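Local coordinates for Phi class glutathione transferase GSTF1 (Populus tremula x Populus tremuloides, PDB 4RI6), which probably conjugates glutathione to electrophilic halide compounds, giving an S-substituted glutathione, a halide anion and a proton, as other detoxifying glutathione transferases do, at residues 4-13 against 28-37. Numbering follows the deposited sequence.
Sequences PVTIYGPPLS and VPFHLIPIDL. Unlike the reference sequence in segment 28-37: Ile33 (reference Val). With GSH (glutathione), chain C.
Strands 5-8 and 30-33 are the two parallel strands of the beta-alpha-beta unit that opens the thioredoxin-like domain, joined by helix 14-25. The backbone bonds alternate in direction, as in parallel pairing: His31 N donates to Val5 O, Ile7 N to His31 O, and Ile33 N to Ile7 O at 2.7 Å in an almost straight bond (177° at the hydrogen). Gly9 N continues the pairing with Ile33 O, whereas Val5 N reaches Pro29 O only weakly. Ile7 and Leu32 share the face that also meets helix 14-25 and, through Leu32 on Met211, helix 203-214; there Ile7 CG2 touches Leu32 CD1 at 3.7 Å. Leu32 CG, anti to its own nitrogen (chi1 -173°), carries CD1 on to Gly9 O, 3.4 Å away.

On the other face Ile33 runs alongside Tyr8, and its CD1 lies over the ring, 4.1 Å from the centroid, as a CH-pi contact, while Ile35 CD1 comes to the ring edge. Ile33 CD1 is also squeezed against Thr6 CG2 at 3.4 Å. Tyr8 OH makes a weak hydrogen bond with Lys60 NZ of the neighbouring strand 58-60. A serine in place of Tyr8 would probably leave Ile33 CD1 without its aromatic cover and Lys60 without this hydroxyl partner.

Beyond the strands, Gly9 adopts backbone angles that would jam a side chain against the preceding carbonyl. Apolar contacts of Pro10 with Ile35 and Leu37 carry the pairing into the loops; Leu37 CD2 faces glutathione CA3. After the type I turn 10-13, Ser13 OG accepts from Val16 N as the helix N-cap and lies 3.2 Å from glutathione SG2. This is consistent with Ser13 and Leu37 being held at different parts of the glutathione, the hydroxyl near the sulfur and the leucine near the glycyl end.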
loop_
_atom_site.group_PDB
_atom_site.type_symbol
_atom_site.label_atom_id
_atom_site.label_comp_id
_atom_site.label_asym_id
_atom_site.label_seq_id
_atom_site.Cartn_x
_atom_site.Cartn_y
_atom_site.Cartn_z
ATOM N N PRO A 4 -7.591 -26.949 0.777
ATOM C CA PRO A 4 -7.128 -25.838 -0.062
ATOM C C PRO A 4 -7.779 -24.516 0.334
ATOM O O PRO A 4 -8.942 -24.485 0.731
ATOM C CB PRO A 4 -7.560 -26.249 -1.471
ATOM C CG PRO A 4 -7.729 -27.731 -1.408
ATOM C CD PRO A 4 -8.227 -28.007 -0.027
ATOM N N VAL A 5 -7.032 -23.429 0.229
ATOM C CA VAL A 5 -7.613 -22.125 0.445
ATOM C C VAL A 5 -8.466 -21.797 -0.759
ATOM O O VAL A 5 -8.320 -22.406 -1.800
ATOM C CB VAL A 5 -6.561 -21.039 0.655
ATOM C CG1 VAL A 5 -5.599 -21.452 1.768
ATOM C CG2 VAL A 5 -5.819 -20.712 -0.647
ATOM N N THR A 6 -9.371 -20.842 -0.584
ATOM C CA THR A 6 -10.294 -20.414 -1.623
ATOM C C THR A 6 -9.950 -18.995 -2.071
ATOM O O THR A 6 -9.848 -18.096 -1.245
ATOM C CB THR A 6 -11.731 -20.453 -1.101
ATOM O OG1 THR A 6 -12.054 -21.787 -0.669
ATOM C CG2 THR A 6 -12.716 -20.002 -2.163
ATOM N N ILE A 7 -9.789 -18.803 -3.376
ATOM C CA ILE A 7 -9.505 -17.493 -3.956
ATOM C C ILE A 7 -10.623 -17.132 -4.919
ATOM O O ILE A 7 -11.043 -17.975 -5.706
ATOM C CB ILE A 7 -8.157 -17.479 -4.715
ATOM C CG1 ILE A 7 -7.040 -18.038 -3.832
ATOM C CG2 ILE A 7 -7.843 -16.086 -5.234
ATOM C CD1 ILE A 7 -6.747 -17.240 -2.617
ATOM N N TYR A 8 -11.074 -15.881 -4.874
ATOM C CA TYR A 8 -12.130 -15.380 -5.750
ATOM C C TYR A 8 -11.574 -14.434 -6.798
ATOM O O TYR A 8 -10.901 -13.443 -6.455
ATOM C CB TYR A 8 -13.201 -14.621 -4.951
ATOM C CG TYR A 8 -14.025 -15.471 -4.032
ATOM C CD1 TYR A 8 -13.527 -15.909 -2.821
ATOM C CD2 TYR A 8 -15.314 -15.835 -4.380
ATOM C CE1 TYR A 8 -14.300 -16.689 -1.974
ATOM C CE2 TYR A 8 -16.092 -16.603 -3.546
ATOM C CZ TYR A 8 -15.579 -17.036 -2.349
ATOM O OH TYR A 8 -16.360 -17.806 -1.518
ATOM N N GLY A 9 -11.883 -14.705 -8.059
ATOM C CA GLY A 9 -11.577 -13.776 -9.134
ATOM C C GLY A 9 -10.921 -14.430 -10.341
ATOM O O GLY A 9 -10.469 -15.567 -10.262
ATOM N N PRO A 10 -10.836 -13.698 -11.464
ATOM C CA PRO A 10 -10.244 -14.229 -12.702
ATOM C C PRO A 10 -8.735 -14.041 -12.776
ATOM O O PRO A 10 -8.223 -13.027 -12.339
ATOM C CB PRO A 10 -10.922 -13.403 -13.782
ATOM C CG PRO A 10 -11.110 -12.062 -13.129
ATOM C CD PRO A 10 -11.348 -12.330 -11.650
ATOM N N PRO A 11 -8.023 -14.999 -13.367
ATOM C CA PRO A 11 -6.577 -14.784 -13.457
ATOM C C PRO A 11 -6.152 -13.603 -14.353
ATOM O O PRO A 11 -5.033 -13.127 -14.189
ATOM C CB PRO A 11 -6.060 -16.112 -13.999
ATOM C CG PRO A 11 -7.209 -16.916 -14.342
ATOM C CD PRO A 11 -8.418 -16.366 -13.735
ATOM N N LEU A 12 -7.009 -13.082 -15.217
ATOM C CA LEU A 12 -6.635 -11.880 -15.991
ATOM C C LEU A 12 -6.471 -10.658 -15.087
ATOM O O LEU A 12 -5.828 -9.681 -15.466
ATOM C CB LEU A 12 -7.669 -11.575 -17.097
ATOM C CG LEU A 12 -9.125 -11.304 -16.672
ATOM C CD1 LEU A 12 -9.359 -9.857 -16.244
ATOM C CD2 LEU A 12 -10.078 -11.665 -17.790
ATOM N N SER A 13 -7.025 -10.709 -13.878
ATOM C CA SER A 13 -6.887 -9.582 -12.962
ATOM C C SER A 13 -5.475 -9.507 -12.383
ATOM O O SER A 13 -4.915 -10.499 -11.935
ATOM C CB SER A 13 -7.903 -9.685 -11.811
ATOM O OG SER A 13 -7.396 -9.062 -10.624
ATOM N N VAL A 28 1.163 -23.517 -1.816
ATOM C CA VAL A 28 -0.117 -23.634 -1.133
ATOM C C VAL A 28 -1.193 -24.045 -2.115
ATOM O O VAL A 28 -1.474 -23.313 -3.062
ATOM C CB VAL A 28 -0.515 -22.324 -0.467
ATOM C CG1 VAL A 28 -1.878 -22.459 0.198
ATOM C CG2 VAL A 28 0.537 -21.935 0.545
ATOM N N PRO A 29 -1.802 -25.218 -1.899
ATOM C CA PRO A 29 -2.882 -25.578 -2.814
ATOM C C PRO A 29 -4.064 -24.652 -2.650
ATOM O O PRO A 29 -4.296 -24.160 -1.549
ATOM C CB PRO A 29 -3.244 -27.006 -2.397
ATOM C CG PRO A 29 -2.048 -27.510 -1.613
ATOM C CD PRO A 29 -1.527 -26.283 -0.920
ATOM N N PHE A 30 -4.792 -24.409 -3.732
ATOM C CA PHE A 30 -5.891 -23.469 -3.691
ATOM C C PHE A 30 -6.979 -23.897 -4.660
ATOM O O PHE A 30 -6.753 -24.701 -5.564
ATOM C CB PHE A 30 -5.413 -22.039 -4.015
ATOM C CG PHE A 30 -4.843 -21.895 -5.397
ATOM C CD1 PHE A 30 -5.669 -21.621 -6.475
ATOM C CD2 PHE A 30 -3.488 -22.034 -5.612
ATOM C CE1 PHE A 30 -5.154 -21.501 -7.752
ATOM C CE2 PHE A 30 -2.964 -21.909 -6.875
ATOM C CZ PHE A 30 -3.800 -21.644 -7.949
ATOM N N HIS A 31 -8.171 -23.367 -4.424
ATOM C CA HIS A 31 -9.306 -23.503 -5.315
ATOM C C HIS A 31 -9.707 -22.111 -5.759
ATOM O O HIS A 31 -9.919 -21.234 -4.934
ATOM C CB HIS A 31 -10.465 -24.220 -4.613
ATOM C CG HIS A 31 -11.732 -24.255 -5.408
ATOM N ND1 HIS A 31 -11.828 -24.890 -6.630
ATOM C CD2 HIS A 31 -12.965 -23.759 -5.145
ATOM C CE1 HIS A 31 -13.059 -24.768 -7.093
ATOM N NE2 HIS A 31 -13.771 -24.089 -6.210
ATOM N N LEU A 32 -9.799 -21.910 -7.062
ATOM C CA LEU A 32 -10.076 -20.600 -7.633
ATOM C C LEU A 32 -11.506 -20.511 -8.126
ATOM O O LEU A 32 -11.925 -21.283 -9.017
ATOM C CB LEU A 32 -9.107 -20.308 -8.784
ATOM C CG LEU A 32 -9.148 -18.906 -9.408
ATOM C CD1 LEU A 32 -8.734 -17.797 -8.434
ATOM C CD2 LEU A 32 -8.280 -18.887 -10.663
ATOM N N ILE A 33 -12.245 -19.572 -7.534
ATOM C CA ILE A 33 -13.645 -19.342 -7.864
ATOM C C ILE A 33 -13.775 -18.190 -8.844
ATOM O O ILE A 33 -13.400 -17.053 -8.536
ATOM C CB ILE A 33 -14.487 -19.056 -6.591
ATOM C CG1 ILE A 33 -14.633 -20.332 -5.762
ATOM C CG2 ILE A 33 -15.890 -18.551 -6.952
ATOM C CD1 ILE A 33 -15.264 -20.103 -4.402
ATOM N N PRO A 34 -14.341 -18.461 -10.033
ATOM C CA PRO A 34 -14.397 -17.422 -11.064
ATOM C C PRO A 34 -15.348 -16.280 -10.727
ATOM O O PRO A 34 -16.418 -16.494 -10.150
ATOM C CB PRO A 34 -14.889 -18.186 -12.298
ATOM C CG PRO A 34 -15.742 -19.258 -11.723
ATOM C CD PRO A 34 -15.059 -19.681 -10.451
ATOM N N ILE A 35 -14.914 -15.069 -11.069
ATOM C CA ILE A 35 -15.745 -13.864 -11.027
ATOM C C ILE A 35 -15.570 -13.092 -12.343
ATOM O O ILE A 35 -14.460 -12.621 -12.621
ATOM C CB ILE A 35 -15.344 -12.930 -9.844
ATOM C CG1 ILE A 35 -15.373 -13.662 -8.493
ATOM C CG2 ILE A 35 -16.217 -11.702 -9.828
ATOM C CD1 ILE A 35 -16.758 -13.958 -7.950
ATOM N N ASP A 36 -16.631 -12.937 -13.139
ATOM C CA ASP A 36 -16.520 -12.275 -14.450
ATOM C C ASP A 36 -16.710 -10.762 -14.306
ATOM O O ASP A 36 -17.812 -10.288 -14.089
ATOM C CB ASP A 36 -17.534 -12.867 -15.458
ATOM C CG ASP A 36 -17.330 -12.360 -16.888
ATOM O OD1 ASP A 36 -16.913 -11.198 -17.089
ATOM O OD2 ASP A 36 -17.611 -13.140 -17.828
ATOM N N LEU A 37 -15.613 -10.011 -14.445
ATOM C CA LEU A 37 -15.623 -8.567 -14.238
ATOM C C LEU A 37 -16.356 -7.838 -15.353
ATOM O O LEU A 37 -16.949 -6.794 -15.128
ATOM C CB LEU A 37 -14.185 -8.032 -14.115
ATOM C CG LEU A 37 -13.330 -8.674 -13.023
ATOM C CD1 LEU A 37 -11.892 -8.133 -13.020
ATOM C CD2 LEU A 37 -13.989 -8.483 -11.657
HETATM N N1 GSH C . -6.268 -2.840 -4.059
HETATM C CA1 GSH C . -6.993 -4.036 -4.448
HETATM C C1 GSH C . -6.211 -5.324 -4.287
HETATM O O11 GSH C . -5.010 -5.236 -4.448
HETATM O O12 GSH C . -6.756 -6.408 -3.973
HETATM C CB1 GSH C . -7.256 -3.783 -5.915
HETATM C CG1 GSH C . -8.451 -4.585 -6.336
HETATM C CD1 GSH C . -8.857 -4.183 -7.724
HETATM O OE1 GSH C . -8.868 -3.032 -8.116
HETATM N N2 GSH C . -9.227 -5.213 -8.451
HETATM C CA2 GSH C . -9.709 -5.177 -9.798
HETATM C C2 GSH C . -11.207 -5.297 -9.736
HETATM O O2 GSH C . -11.690 -5.993 -8.873
HETATM C CB2 GSH C . -9.023 -6.351 -10.507
HETATM S SG2 GSH C . -7.418 -5.902 -11.201
HETATM N N3 GSH C . -11.906 -4.627 -10.658
HETATM C CA3 GSH C . -13.346 -4.716 -10.772
HETATM C C3 GSH C . -14.054 -3.588 -10.068
HETATM O O31 GSH C . -13.381 -2.766 -9.412
HETATM O O32 GSH C . -15.294 -3.522 -10.169
#